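Local coordinates for protein kinectin 1 (Kinesin receptor) (Legionella pneumophila, PDB 4MU6) that is a bacterial effector of unestablished molecular function, probably membrane-anchored, represented by its all-helical N-terminal domain, at residues A51-S56 against D250-A255; E11-E16 against S47-T52; K33-S38 against P261-E266. All coordinates share one frame; numbering follows the deposited sequence.

Interaction 1. Residues A51-S56 against D250-A255; sequences ATLLKS and DLIQEA
Leu53 lays its forked end over the backbone and side-chain roots of Leu251 and Ile252, where helix 43-105 passes helix 227-273. The two methyls of Leu53 divide the work. CD1 rests on Ile252, 3.7 Å from its CG1, and also lies 3.9 Å from the backbone carbon C of Leu251; CD2 turns to Leu251 and comes within 4.1 Å of its CB. With CG beside the backbone N (chi1 -73°) and CD1 continuing the chain outward, the fork of Leu53 spans both neighbours at once. Against Leu251 the side chain crosses at about a right angle; against Ile252 the two slide past each other in opposite directions. Leu54 adds a looser touch at the margin, its CD2 4.4 Å from CD1 of Ile252. The short helical segments run nearly antiparallel, at 162°, with axes 10.2 Å apart; the CA atoms of Leu53 and Ile252 are the nearest pair across the segments, 7.2 Å apart.

Within segment 51-56, the carbonyl O of Thr52 is gripped twice, by the N and the OG of Ser56, which approach from opposite faces of its plane; the hydroxyl bond is 3.1 Å from OG to O. Phe4 and Leu5 touch Ser56, while Leu5 and Cys8 lie against Leu251 and Leu53 respectively, so the N-terminal residues close one flank of this pairing. Across the two segments no hydrogen bond or salt bridge forms: the helices are joined here by aliphatic van der Waals contact alone, which implies cohesion through shape and burial of carbon, without a directional polar lock.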
ATOM      1  N   ALA A  51     -30.130   4.660   2.762  1.00 34.31           N
ATOM      2  CA  ALA A  51     -29.543   3.811   1.712  1.00 35.65           C
ATOM      3  C   ALA A  51     -28.720   4.646   0.738  1.00 37.66           C
ATOM      4  O   ALA A  51     -27.605   4.256   0.358  1.00 31.60           O
ATOM      5  CB  ALA A  51     -30.629   2.977   0.954  1.00 28.93           C
ATOM      6  N   THR A  52     -29.262   5.801   0.351  1.00 35.44           N
ATOM      7  CA  THR A  52     -28.515   6.749  -0.475  1.00 34.15           C
ATOM      8  C   THR A  52     -27.197   7.165   0.185  1.00 34.20           C
ATOM      9  O   THR A  52     -26.158   7.238  -0.472  1.00 38.37           O
ATOM     10  CB  THR A  52     -29.332   8.009  -0.779  1.00 42.16           C
ATOM     11  OG1 THR A  52     -30.418   7.679  -1.655  1.00 43.78           O
ATOM     12  CG2 THR A  52     -28.448   9.084  -1.437  1.00 37.77           C
ATOM     13  N   LEU A  53     -27.227   7.456   1.479  1.00 38.32           N
ATOM     14  CA  LEU A  53     -25.993   7.886   2.151  1.00 35.84           C
ATOM     15  C   LEU A  53     -24.953   6.768   2.212  1.00 36.88           C
ATOM     16  O   LEU A  53     -23.746   7.011   2.059  1.00 37.43           O
ATOM     17  CB  LEU A  53     -26.283   8.451   3.544  1.00 29.65           C
ATOM     18  CG  LEU A  53     -26.937   9.836   3.503  1.00 34.77           C
ATOM     19  CD1 LEU A  53     -27.532  10.202   4.843  1.00 27.66           C
ATOM     20  CD2 LEU A  53     -25.901  10.865   3.078  1.00 35.92           C
ATOM     21  N   LEU A  54     -25.418   5.541   2.417  1.00 35.07           N
ATOM     22  CA  LEU A  54     -24.510   4.402   2.508  1.00 38.62           C
ATOM     23  C   LEU A  54     -23.852   4.123   1.168  1.00 39.06           C
ATOM     24  O   LEU A  54     -22.643   3.819   1.118  1.00 27.40           O
ATOM     25  CB  LEU A  54     -25.248   3.160   3.000  1.00 37.31           C
ATOM     26  CG  LEU A  54     -25.688   3.255   4.455  1.00 38.38           C
ATOM     27  CD1 LEU A  54     -26.662   2.144   4.745  1.00 44.84           C
ATOM     28  CD2 LEU A  54     -24.476   3.191   5.389  1.00 38.48           C
ATOM     29  N   LYS A  55     -24.646   4.217   0.097  1.00 31.44           N
ATOM     30  CA  LYS A  55     -24.126   4.043  -1.253  1.00 32.65           C
ATOM     31  C   LYS A  55     -23.093   5.106  -1.566  1.00 36.76           C
ATOM     32  O   LYS A  55     -22.053   4.808  -2.152  1.00 41.63           O
ATOM     33  CB  LYS A  55     -25.225   4.083  -2.296  1.00 31.02           C
ATOM     34  CG  LYS A  55     -26.056   2.806  -2.421  1.00 46.09           C
ATOM     35  CD  LYS A  55     -27.291   3.047  -3.309  1.00 54.15           C
ATOM     36  CE  LYS A  55     -28.161   1.794  -3.478  1.00 58.80           C
ATOM     37  NZ  LYS A  55     -29.008   1.466  -2.296  1.00 61.58           N
ATOM     38  N   SER A  56     -23.391   6.341  -1.179  1.00 39.34           N
ATOM     39  CA  SER A  56     -22.462   7.461  -1.329  1.00 40.78           C
ATOM     40  C   SER A  56     -21.160   7.244  -0.545  1.00 41.01           C
ATOM     41  O   SER A  56     -20.064   7.516  -1.047  1.00 33.86           O
ATOM     42  CB  SER A  56     -23.127   8.759  -0.862  1.00 38.95           C
ATOM     43  OG  SER A  56     -24.139   9.156  -1.767  1.00 37.11           O
ATOM     44  N   ASP A 250     -22.773  10.657  10.804  1.00 36.39           N
ATOM     45  CA  ASP A 250     -23.207  12.002  11.203  1.00 44.29           C
ATOM     46  C   ASP A 250     -24.290  12.538  10.272  1.00 38.49           C
ATOM     47  O   ASP A 250     -25.235  13.189  10.710  1.00 38.44           O
ATOM     48  CB  ASP A 250     -22.028  12.981  11.213  1.00 42.00           C
ATOM     49  CG  ASP A 250     -21.064  12.729  12.352  1.00 54.35           C
ATOM     50  OD1 ASP A 250     -21.410  11.953  13.271  1.00 57.07           O
ATOM     51  OD2 ASP A 250     -19.963  13.324  12.332  1.00 50.37           O
ATOM     52  N   LEU A 251     -24.121  12.277   8.980  1.00 37.81           N
ATOM     53  CA  LEU A 251     -25.092  12.683   7.968  1.00 36.39           C
ATOM     54  C   LEU A 251     -26.427  11.966   8.157  1.00 31.86           C
ATOM     55  O   LEU A 251     -27.508  12.554   8.004  1.00 35.56           O
ATOM     56  CB  LEU A 251     -24.525  12.422   6.574  1.00 37.53           C
ATOM     57  CG  LEU A 251     -23.573  13.514   6.072  1.00 43.88           C
ATOM     58  CD1 LEU A 251     -22.856  13.092   4.791  1.00 47.29           C
ATOM     59  CD2 LEU A 251     -24.339  14.825   5.864  1.00 41.28           C
ATOM     60  N   ILE A 252     -26.357  10.689   8.512  1.00 38.96           N
ATOM     61  CA  ILE A 252     -27.567   9.953   8.814  1.00 40.72           C
ATOM     62  C   ILE A 252     -28.269  10.550  10.039  1.00 40.55           C
ATOM     63  O   ILE A 252     -29.484  10.762  10.024  1.00 35.64           O
ATOM     64  CB  ILE A 252     -27.289   8.456   8.985  1.00 33.30           C
ATOM     65  CG1 ILE A 252     -26.886   7.858   7.631  1.00 29.00           C
ATOM     66  CG2 ILE A 252     -28.531   7.735   9.518  1.00 27.48           C
ATOM     67  CD1 ILE A 252     -26.104   6.586   7.739  1.00 27.72           C
ATOM     68  N   GLN A 253     -27.503  10.840  11.087  1.00 38.79           N
ATOM     69  CA  GLN A 253     -28.080  11.433  12.280  1.00 46.54           C
ATOM     70  C   GLN A 253     -28.694  12.799  11.986  1.00 39.07           C
ATOM     71  O   GLN A 253     -29.753  13.117  12.497  1.00 35.46           O
ATOM     72  CB  GLN A 253     -27.048  11.537  13.407  1.00 52.26           C
ATOM     73  CG  GLN A 253     -27.598  12.157  14.683  1.00 57.93           C
ATOM     74  CD  GLN A 253     -28.836  11.439  15.198  1.00 71.68           C
ATOM     75  OE1 GLN A 253     -29.002  10.233  14.998  1.00 76.79           O
ATOM     76  NE2 GLN A 253     -29.719  12.183  15.858  1.00 73.62           N
ATOM     77  N   GLU A 254     -28.030  13.595  11.155  1.00 37.03           N
ATOM     78  CA  GLU A 254     -28.560  14.894  10.755  1.00 36.43           C
ATOM     79  C   GLU A 254     -29.893  14.769  10.013  1.00 42.52           C
ATOM     80  O   GLU A 254     -30.889  15.429  10.357  1.00 52.02           O
ATOM     81  CB  GLU A 254     -27.558  15.624   9.868  1.00 38.95           C
ATOM     82  CG  GLU A 254     -27.556  17.127  10.067  1.00 56.27           C
ATOM     83  CD  GLU A 254     -26.321  17.798   9.484  1.00 66.68           C
ATOM     84  OE1 GLU A 254     -25.260  17.136   9.396  1.00 62.05           O
ATOM     85  OE2 GLU A 254     -26.417  18.995   9.118  1.00 76.61           O
ATOM     86  N   ALA A 255     -29.896  13.932   8.987  1.00 35.54           N
ATOM     87  CA  ALA A 255     -31.079  13.659   8.195  1.00 33.99           C
ATOM     88  C   ALA A 255     -32.215  13.160   9.074  1.00 38.76           C
ATOM     89  O   ALA A 255     -33.375  13.477   8.825  1.00 35.86           O
ATOM     90  CB  ALA A 255     -30.762  12.629   7.094  1.00 31.21           C
TER

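Interaction 2. Residues E11-E16 against S47-T52; sequences EELVTE and SSVTAT
Leu13 reaches from helix 10-22 to meet Val49 and Thr52 of helix 43-105. Its CG stands opposite the backbone N (chi1 178°) and chi2 is 60°, a combination that carries both branches over to helix 43-105. CD2 passes alongside Val49, 4.0 Å from CG1, the two side chains sliding past each other in opposite directions. Leu13 and Thr52 meet tip to tip, CD1 of Leu13 lying 4.0 Å from CG2 of Thr52. CD2 of Leu13 is also 4.1 Å from that CG2 of Thr52, and both leucine methyls thus bracket the threonine methyl.

Thr52 is turned so that its two branches part company: the methyl CG2 lies anti to the backbone N and faces Leu13, while OG1 bends back along its own helix to make a weak bond to the carbonyl O of Ser48. Val49 likewise uses both methyls. CG1 goes to Leu13, whereas CG2 sits on the backbone of the other helix, 4.1 Å from CA of Val14. This close seating matches the approach of Val14 and Val49, whose CA atoms are 6.3 Å apart. The side chains of these two valines touch more loosely, CG2 of Val14 to CG1 of Val49 being 4.4 Å.

On helix 10-22, Thr15 OG1 returns to the carbonyl O of Glu11 at 2.8 Å, coming from above the carbonyl plane; Thr15 N reaches the same oxygen from the opposite face. A polar tie between the helices lies beside the apolar patch, where Ser48 OG is hydrogen-bonded to His17 ND1.

The short segments meet at 130° with axes 9.8 Å apart, an oblique helix-helix packing of the short N-terminal helix against the start of the long helix 43-105 in this elongated, all-helical domain.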
ATOM      1  N   GLU A  11     -30.222  18.717   3.768  1.00 47.83           N
ATOM      2  CA  GLU A  11     -31.595  19.210   3.712  1.00 46.31           C
ATOM      3  C   GLU A  11     -32.206  18.939   2.345  1.00 43.77           C
ATOM      4  O   GLU A  11     -33.349  18.489   2.229  1.00 43.49           O
ATOM      5  CB  GLU A  11     -31.636  20.709   4.016  1.00 44.56           C
ATOM      6  CG  GLU A  11     -33.031  21.287   4.037  1.00 63.67           C
ATOM      7  CD  GLU A  11     -33.074  22.709   4.583  1.00 79.18           C
ATOM      8  OE1 GLU A  11     -32.356  23.002   5.571  1.00 79.76           O
ATOM      9  OE2 GLU A  11     -33.829  23.533   4.019  1.00 85.12           O
ATOM     10  N   GLU A  12     -31.434  19.211   1.305  1.00 45.44           N
ATOM     11  CA  GLU A  12     -31.890  18.981  -0.057  1.00 48.70           C
ATOM     12  C   GLU A  12     -32.090  17.485  -0.347  1.00 48.16           C
ATOM     13  O   GLU A  12     -32.975  17.107  -1.113  1.00 51.36           O
ATOM     14  CB  GLU A  12     -30.883  19.591  -1.022  1.00 55.31           C
ATOM     15  CG  GLU A  12     -31.329  19.668  -2.450  1.00 65.96           C
ATOM     16  CD  GLU A  12     -30.273  20.312  -3.319  1.00 85.88           C
ATOM     17  OE1 GLU A  12     -29.435  21.058  -2.767  1.00 90.40           O
ATOM     18  OE2 GLU A  12     -30.266  20.061  -4.543  1.00 95.52           O
ATOM     19  N   LEU A  13     -31.278  16.634   0.271  1.00 42.14           N
ATOM     20  CA  LEU A  13     -31.423  15.191   0.063  1.00 48.58           C
ATOM     21  C   LEU A  13     -32.715  14.674   0.692  1.00 48.04           C
ATOM     22  O   LEU A  13     -33.490  13.957   0.052  1.00 42.79           O
ATOM     23  CB  LEU A  13     -30.223  14.423   0.621  1.00 43.67           C
ATOM     24  CG  LEU A  13     -30.295  12.894   0.492  1.00 43.08           C
ATOM     25  CD1 LEU A  13     -30.389  12.494  -0.956  1.00 44.44           C
ATOM     26  CD2 LEU A  13     -29.084  12.242   1.124  1.00 48.71           C
ATOM     27  N   VAL A  14     -32.944  15.040   1.948  1.00 42.94           N
ATOM     28  CA  VAL A  14     -34.147  14.606   2.650  1.00 39.88           C
ATOM     29  C   VAL A  14     -35.395  15.104   1.923  1.00 34.35           C
ATOM     30  O   VAL A  14     -36.370  14.362   1.761  1.00 34.04           O
ATOM     31  CB  VAL A  14     -34.132  15.075   4.118  1.00 39.81           C
ATOM     32  CG1 VAL A  14     -35.381  14.615   4.854  1.00 29.04           C
ATOM     33  CG2 VAL A  14     -32.871  14.539   4.817  1.00 44.22           C
ATOM     34  N   THR A  15     -35.336  16.339   1.441  1.00 40.20           N
ATOM     35  CA  THR A  15     -36.460  16.942   0.738  1.00 47.14           C
ATOM     36  C   THR A  15     -36.795  16.159  -0.523  1.00 47.85           C
ATOM     37  O   THR A  15     -37.966  15.885  -0.806  1.00 47.17           O
ATOM     38  CB  THR A  15     -36.165  18.402   0.350  1.00 45.60           C
ATOM     39  OG1 THR A  15     -35.992  19.183   1.536  1.00 40.55           O
ATOM     40  CG2 THR A  15     -37.313  18.980  -0.454  1.00 48.86           C
ATOM     41  N   GLU A  16     -35.757  15.804  -1.272  1.00 43.61           N
ATOM     42  CA  GLU A  16     -35.937  15.047  -2.498  1.00 46.60           C
ATOM     43  C   GLU A  16     -36.623  13.731  -2.179  1.00 40.54           C
ATOM     44  O   GLU A  16     -37.539  13.313  -2.882  1.00 39.20           O
ATOM     45  CB  GLU A  16     -34.596  14.797  -3.176  1.00 56.57           C
ATOM     46  CG  GLU A  16     -34.706  14.125  -4.541  1.00 72.41           C
ATOM     47  CD  GLU A  16     -33.366  13.583  -5.046  1.00 84.33           C
ATOM     48  OE1 GLU A  16     -33.036  13.816  -6.230  1.00 90.18           O
ATOM     49  OE2 GLU A  16     -32.646  12.919  -4.265  1.00 84.89           O
ATOM     50  N   SER A  47     -35.301   5.395   5.799  1.00 33.23           N
ATOM     51  CA  SER A  47     -34.672   4.249   5.148  1.00 39.85           C
ATOM     52  C   SER A  47     -34.097   4.615   3.790  1.00 38.23           C
ATOM     53  O   SER A  47     -32.929   4.330   3.525  1.00 36.34           O
ATOM     54  CB  SER A  47     -35.650   3.084   4.990  1.00 44.65           C
ATOM     55  OG  SER A  47     -35.863   2.436   6.229  1.00 48.89           O
ATOM     56  N   SER A  48     -34.896   5.255   2.932  1.00 29.82           N
ATOM     57  CA  SER A  48     -34.391   5.598   1.602  1.00 27.50           C
ATOM     58  C   SER A  48     -33.239   6.628   1.618  1.00 28.88           C
ATOM     59  O   SER A  48     -32.297   6.498   0.836  1.00 31.89           O
ATOM     60  CB  SER A  48     -35.525   5.979   0.627  1.00 34.15           C
ATOM     61  OG  SER A  48     -35.855   7.355   0.674  1.00 44.04           O
ATOM     62  N   VAL A  49     -33.306   7.638   2.489  1.00 36.36           N
ATOM     63  CA  VAL A  49     -32.192   8.579   2.662  1.00 29.96           C
ATOM     64  C   VAL A  49     -30.950   7.820   3.161  1.00 32.35           C
ATOM     65  O   VAL A  49     -29.844   8.019   2.662  1.00 32.34           O
ATOM     66  CB  VAL A  49     -32.530   9.682   3.669  1.00 30.69           C
ATOM     67  CG1 VAL A  49     -31.281  10.536   3.992  1.00 33.03           C
ATOM     68  CG2 VAL A  49     -33.665  10.547   3.147  1.00 31.93           C
ATOM     69  N   THR A  50     -31.152   6.940   4.137  1.00 32.46           N
ATOM     70  CA  THR A  50     -30.059   6.164   4.709  1.00 34.23           C
ATOM     71  C   THR A  50     -29.365   5.275   3.669  1.00 39.36           C
ATOM     72  O   THR A  50     -28.143   5.176   3.683  1.00 41.33           O
ATOM     73  CB  THR A  50     -30.515   5.341   5.946  1.00 32.89           C
ATOM     74  OG1 THR A  50     -30.971   6.235   6.974  1.00 31.66           O
ATOM     75  CG2 THR A  50     -29.368   4.479   6.512  1.00 25.59           C
ATOM     76  N   ALA A  51     -30.130   4.660   2.762  1.00 34.31           N
ATOM     77  CA  ALA A  51     -29.543   3.811   1.712  1.00 35.65           C
ATOM     78  C   ALA A  51     -28.720   4.646   0.738  1.00 37.66           C
ATOM     79  O   ALA A  51     -27.605   4.256   0.358  1.00 31.60           O
ATOM     80  CB  ALA A  51     -30.629   2.977   0.954  1.00 28.93           C
ATOM     81  N   THR A  52     -29.262   5.801   0.351  1.00 35.44           N
ATOM     82  CA  THR A  52     -28.515   6.749  -0.475  1.00 34.15           C
ATOM     83  C   THR A  52     -27.197   7.165   0.185  1.00 34.20           C
ATOM     84  O   THR A  52     -26.158   7.238  -0.472  1.00 38.37           O
ATOM     85  CB  THR A  52     -29.332   8.009  -0.779  1.00 42.16           C
ATOM     86  OG1 THR A  52     -30.418   7.679  -1.655  1.00 43.78           O
ATOM     87  CG2 THR A  52     -28.448   9.084  -1.437  1.00 37.77           C
TER

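Interaction 3. Residues K33-S38 against P261-E266; sequences KDLILS and PLFLEE
Apolar contacts carry this meeting of helix 29-38 with helix 227-273, and two residues from each side make them. Ile36 and Leu264 cross at about a right angle, CG2 of Ile36 lying 4.0 Å from CD1 of Leu264. That methyl, the short branch of Ile36, is anti to the backbone N, which brings it to Leu264. Leu35 meets Phe263 nearer the root of its side chain: its CB lies 4.3 Å from CE2, approaching the ring obliquely. A chi1 of 174° sets the ring of Phe263 where CE2 meets Leu35.

No hydrogen bond joins the two segments themselves; one just beyond them, from Tyr260 OH to the carbonyl O of Ile36, does link the helices, just ahead of Pro261, where helix 227-273 is kinked. Within segment 33-38, Ser38 OG turns back to the carbonyl O of Leu35 at 2.8 Å, tilted 24° from the carbonyl plane.

The surroundings enlarge the apolar cluster: Ile42 touches both Leu35 and Phe263, Ile45 adds to Phe263, and Val289, Ile290 and Ile293 of helix 280-294 cover Ile36. Short and long helices thus converge on a partly buried apolar cluster, as in a helical bundle, at one end of the elongated domain.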
ATOM      1  N   LYS A  33     -52.264  10.291   9.237  1.00 28.62           N
ATOM      2  CA  LYS A  33     -52.576  10.690  10.606  1.00 34.37           C
ATOM      3  C   LYS A  33     -51.549  10.162  11.617  1.00 38.03           C
ATOM      4  O   LYS A  33     -51.083  10.898  12.487  1.00 30.32           O
ATOM      5  CB  LYS A  33     -53.976  10.207  10.988  1.00 38.97           C
ATOM      6  CG  LYS A  33     -54.526  10.831  12.259  1.00 44.49           C
ATOM      7  CD  LYS A  33     -55.483   9.879  12.947  1.00 54.14           C
ATOM      8  CE  LYS A  33     -54.762   8.587  13.287  1.00 54.31           C
ATOM      9  NZ  LYS A  33     -55.668   7.526  13.795  1.00 56.53           N
ATOM     10  N   ASP A  34     -51.190   8.888  11.509  1.00 34.53           N
ATOM     11  CA  ASP A  34     -50.215   8.323  12.444  1.00 34.65           C
ATOM     12  C   ASP A  34     -48.824   8.912  12.225  1.00 34.61           C
ATOM     13  O   ASP A  34     -48.089   9.182  13.181  1.00 34.14           O
ATOM     14  CB  ASP A  34     -50.184   6.788  12.359  1.00 27.84           C
ATOM     15  CG  ASP A  34     -51.308   6.139  13.156  1.00 40.45           C
ATOM     16  OD1 ASP A  34     -51.738   6.733  14.171  1.00 55.17           O
ATOM     17  OD2 ASP A  34     -51.779   5.050  12.768  1.00 39.50           O
ATOM     18  N   LEU A  35     -48.468   9.136  10.967  1.00 30.26           N
ATOM     19  CA  LEU A  35     -47.167   9.718  10.689  1.00 32.87           C
ATOM     20  C   LEU A  35     -47.073  11.119  11.297  1.00 34.70           C
ATOM     21  O   LEU A  35     -46.057  11.456  11.897  1.00 31.61           O
ATOM     22  CB  LEU A  35     -46.850   9.710   9.187  1.00 29.91           C
ATOM     23  CG  LEU A  35     -46.610   8.326   8.566  1.00 27.95           C
ATOM     24  CD1 LEU A  35     -46.508   8.438   7.070  1.00 22.22           C
ATOM     25  CD2 LEU A  35     -45.337   7.665   9.117  1.00 23.71           C
ATOM     26  N   ILE A  36     -48.131  11.920  11.173  1.00 33.81           N
ATOM     27  CA  ILE A  36     -48.139  13.247  11.789  1.00 35.35           C
ATOM     28  C   ILE A  36     -48.026  13.159  13.310  1.00 32.42           C
ATOM     29  O   ILE A  36     -47.208  13.833  13.925  1.00 30.50           O
ATOM     30  CB  ILE A  36     -49.413  14.015  11.451  1.00 31.99           C
ATOM     31  CG1 ILE A  36     -49.507  14.208   9.944  1.00 28.95           C
ATOM     32  CG2 ILE A  36     -49.405  15.361  12.156  1.00 25.44           C
ATOM     33  CD1 ILE A  36     -50.875  14.645   9.474  1.00 31.90           C
ATOM     34  N   LEU A  37     -48.865  12.319  13.903  1.00 31.76           N
ATOM     35  CA  LEU A  37     -48.861  12.086  15.336  1.00 37.81           C
ATOM     36  C   LEU A  37     -47.516  11.608  15.888  1.00 37.10           C
ATOM     37  O   LEU A  37     -47.179  11.880  17.039  1.00 34.93           O
ATOM     38  CB  LEU A  37     -49.947  11.074  15.693  1.00 33.44           C
ATOM     39  CG  LEU A  37     -51.352  11.652  15.635  1.00 32.49           C
ATOM     40  CD1 LEU A  37     -52.369  10.580  15.962  1.00 35.06           C
ATOM     41  CD2 LEU A  37     -51.450  12.810  16.613  1.00 37.21           C
ATOM     42  N   SER A  38     -46.746  10.904  15.069  1.00 38.00           N
ATOM     43  CA  SER A  38     -45.526  10.263  15.544  1.00 33.09           C
ATOM     44  C   SER A  38     -44.436  11.230  16.012  1.00 40.60           C
ATOM     45  O   SER A  38     -43.617  10.856  16.839  1.00 30.50           O
ATOM     46  CB  SER A  38     -44.953   9.321  14.476  1.00 34.09           C
ATOM     47  OG  SER A  38     -44.278  10.030  13.443  1.00 37.02           O
ATOM     48  N   PRO A 261     -39.822  17.585  10.652  1.00 42.22           N
ATOM     49  CA  PRO A 261     -40.344  18.928  10.348  1.00 41.91           C
ATOM     50  C   PRO A 261     -40.454  19.184   8.839  1.00 43.65           C
ATOM     51  O   PRO A 261     -41.381  19.866   8.401  1.00 32.96           O
ATOM     52  CB  PRO A 261     -39.316  19.875  10.976  1.00 41.14           C
ATOM     53  CG  PRO A 261     -38.565  19.037  11.994  1.00 42.32           C
ATOM     54  CD  PRO A 261     -38.592  17.629  11.471  1.00 33.70           C
ATOM     55  N   LEU A 262     -39.536  18.625   8.059  1.00 40.44           N
ATOM     56  CA  LEU A 262     -39.575  18.814   6.613  1.00 42.19           C
ATOM     57  C   LEU A 262     -40.788  18.113   6.023  1.00 44.04           C
ATOM     58  O   LEU A 262     -41.457  18.634   5.125  1.00 46.53           O
ATOM     59  CB  LEU A 262     -38.293  18.277   5.956  1.00 36.87           C
ATOM     60  CG  LEU A 262     -37.041  19.159   5.969  1.00 33.44           C
ATOM     61  CD1 LEU A 262     -35.922  18.520   5.131  1.00 34.09           C
ATOM     62  CD2 LEU A 262     -37.363  20.553   5.447  1.00 36.64           C
ATOM     63  N   PHE A 263     -41.076  16.925   6.535  1.00 35.63           N
ATOM     64  CA  PHE A 263     -42.202  16.150   6.044  1.00 37.34           C
ATOM     65  C   PHE A 263     -43.525  16.883   6.286  1.00 37.12           C
ATOM     66  O   PHE A 263     -44.424  16.879   5.440  1.00 39.30           O
ATOM     67  CB  PHE A 263     -42.241  14.789   6.728  1.00 30.03           C
ATOM     68  CG  PHE A 263     -43.461  13.975   6.387  1.00 35.70           C
ATOM     69  CD1 PHE A 263     -43.522  13.256   5.202  1.00 43.23           C
ATOM     70  CD2 PHE A 263     -44.539  13.916   7.260  1.00 29.77           C
ATOM     71  CE1 PHE A 263     -44.644  12.491   4.884  1.00 40.12           C
ATOM     72  CE2 PHE A 263     -45.656  13.158   6.949  1.00 26.56           C
ATOM     73  CZ  PHE A 263     -45.710  12.442   5.765  1.00 31.97           C
ATOM     74  N   LEU A 264     -43.634  17.492   7.459  1.00 35.44           N
ATOM     75  CA  LEU A 264     -44.830  18.238   7.824  1.00 36.11           C
ATOM     76  C   LEU A 264     -45.051  19.399   6.843  1.00 35.74           C
ATOM     77  O   LEU A 264     -46.163  19.598   6.351  1.00 40.88           O
ATOM     78  CB  LEU A 264     -44.729  18.714   9.274  1.00 35.74           C
ATOM     79  CG  LEU A 264     -46.012  18.550  10.095  1.00 51.69           C
ATOM     80  CD1 LEU A 264     -46.417  17.079  10.202  1.00 48.47           C
ATOM     81  CD2 LEU A 264     -45.871  19.189  11.480  1.00 46.80           C
ATOM     82  N   GLU A 265     -43.985  20.133   6.538  1.00 40.29           N
ATOM     83  CA  GLU A 265     -44.025  21.215   5.543  1.00 45.38           C
ATOM     84  C   GLU A 265     -44.480  20.727   4.172  1.00 44.31           C
ATOM     85  O   GLU A 265     -45.334  21.340   3.517  1.00 40.33           O
ATOM     86  CB  GLU A 265     -42.638  21.861   5.389  1.00 49.73           C
ATOM     87  CG  GLU A 265     -42.182  22.711   6.560  1.00 66.58           C
ATOM     88  CD  GLU A 265     -42.874  24.066   6.611  1.00 83.56           C
ATOM     89  OE1 GLU A 265     -43.432  24.486   5.573  1.00 93.47           O
ATOM     90  OE2 GLU A 265     -42.864  24.709   7.688  1.00 85.51           O
ATOM     91  N   GLU A 266     -43.893  19.625   3.720  1.00 38.16           N
ATOM     92  CA  GLU A 266     -44.199  19.143   2.385  1.00 42.19           C
ATOM     93  C   GLU A 266     -45.583  18.528   2.322  1.00 36.83           C
ATOM     94  O   GLU A 266     -46.190  18.488   1.267  1.00 38.83           O
ATOM     95  CB  GLU A 266     -43.152  18.137   1.912  1.00 42.78           C
ATOM     96  CG  GLU A 266     -41.840  18.780   1.515  1.00 52.34           C
ATOM     97  CD  GLU A 266     -42.001  19.731   0.348  1.00 56.33           C
ATOM     98  OE1 GLU A 266     -42.850  19.451  -0.525  1.00 52.72           O
ATOM     99  OE2 GLU A 266     -41.288  20.759   0.307  1.00 60.54           O
TER

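Interactions 1 and 2 form one continuous cluster: their centres are about 7 Å apart, and both use helix 43-105, sharing Ala51 and Thr52. Ala255 joins them, its CB lying 3.6 Å from CG2 of Val14 and 3.8 Å from CG1 of Val49, so helices 10-22, 43-105 and 227-273 meet around it. Interaction 3 lies farther along helix 227-273, its centre about 16 Å from that of interaction 2 and 20 Å from that of interaction 1. It touches interaction 2 through Leu262, whose CD1 is 3.7 Å from OG1 of Thr15, but does not touch interaction 1. Interactions 1 and 3 join helix 227-273 to helices 43-105 and 29-38, and interaction 2 joins helix 10-22 to helix 43-105.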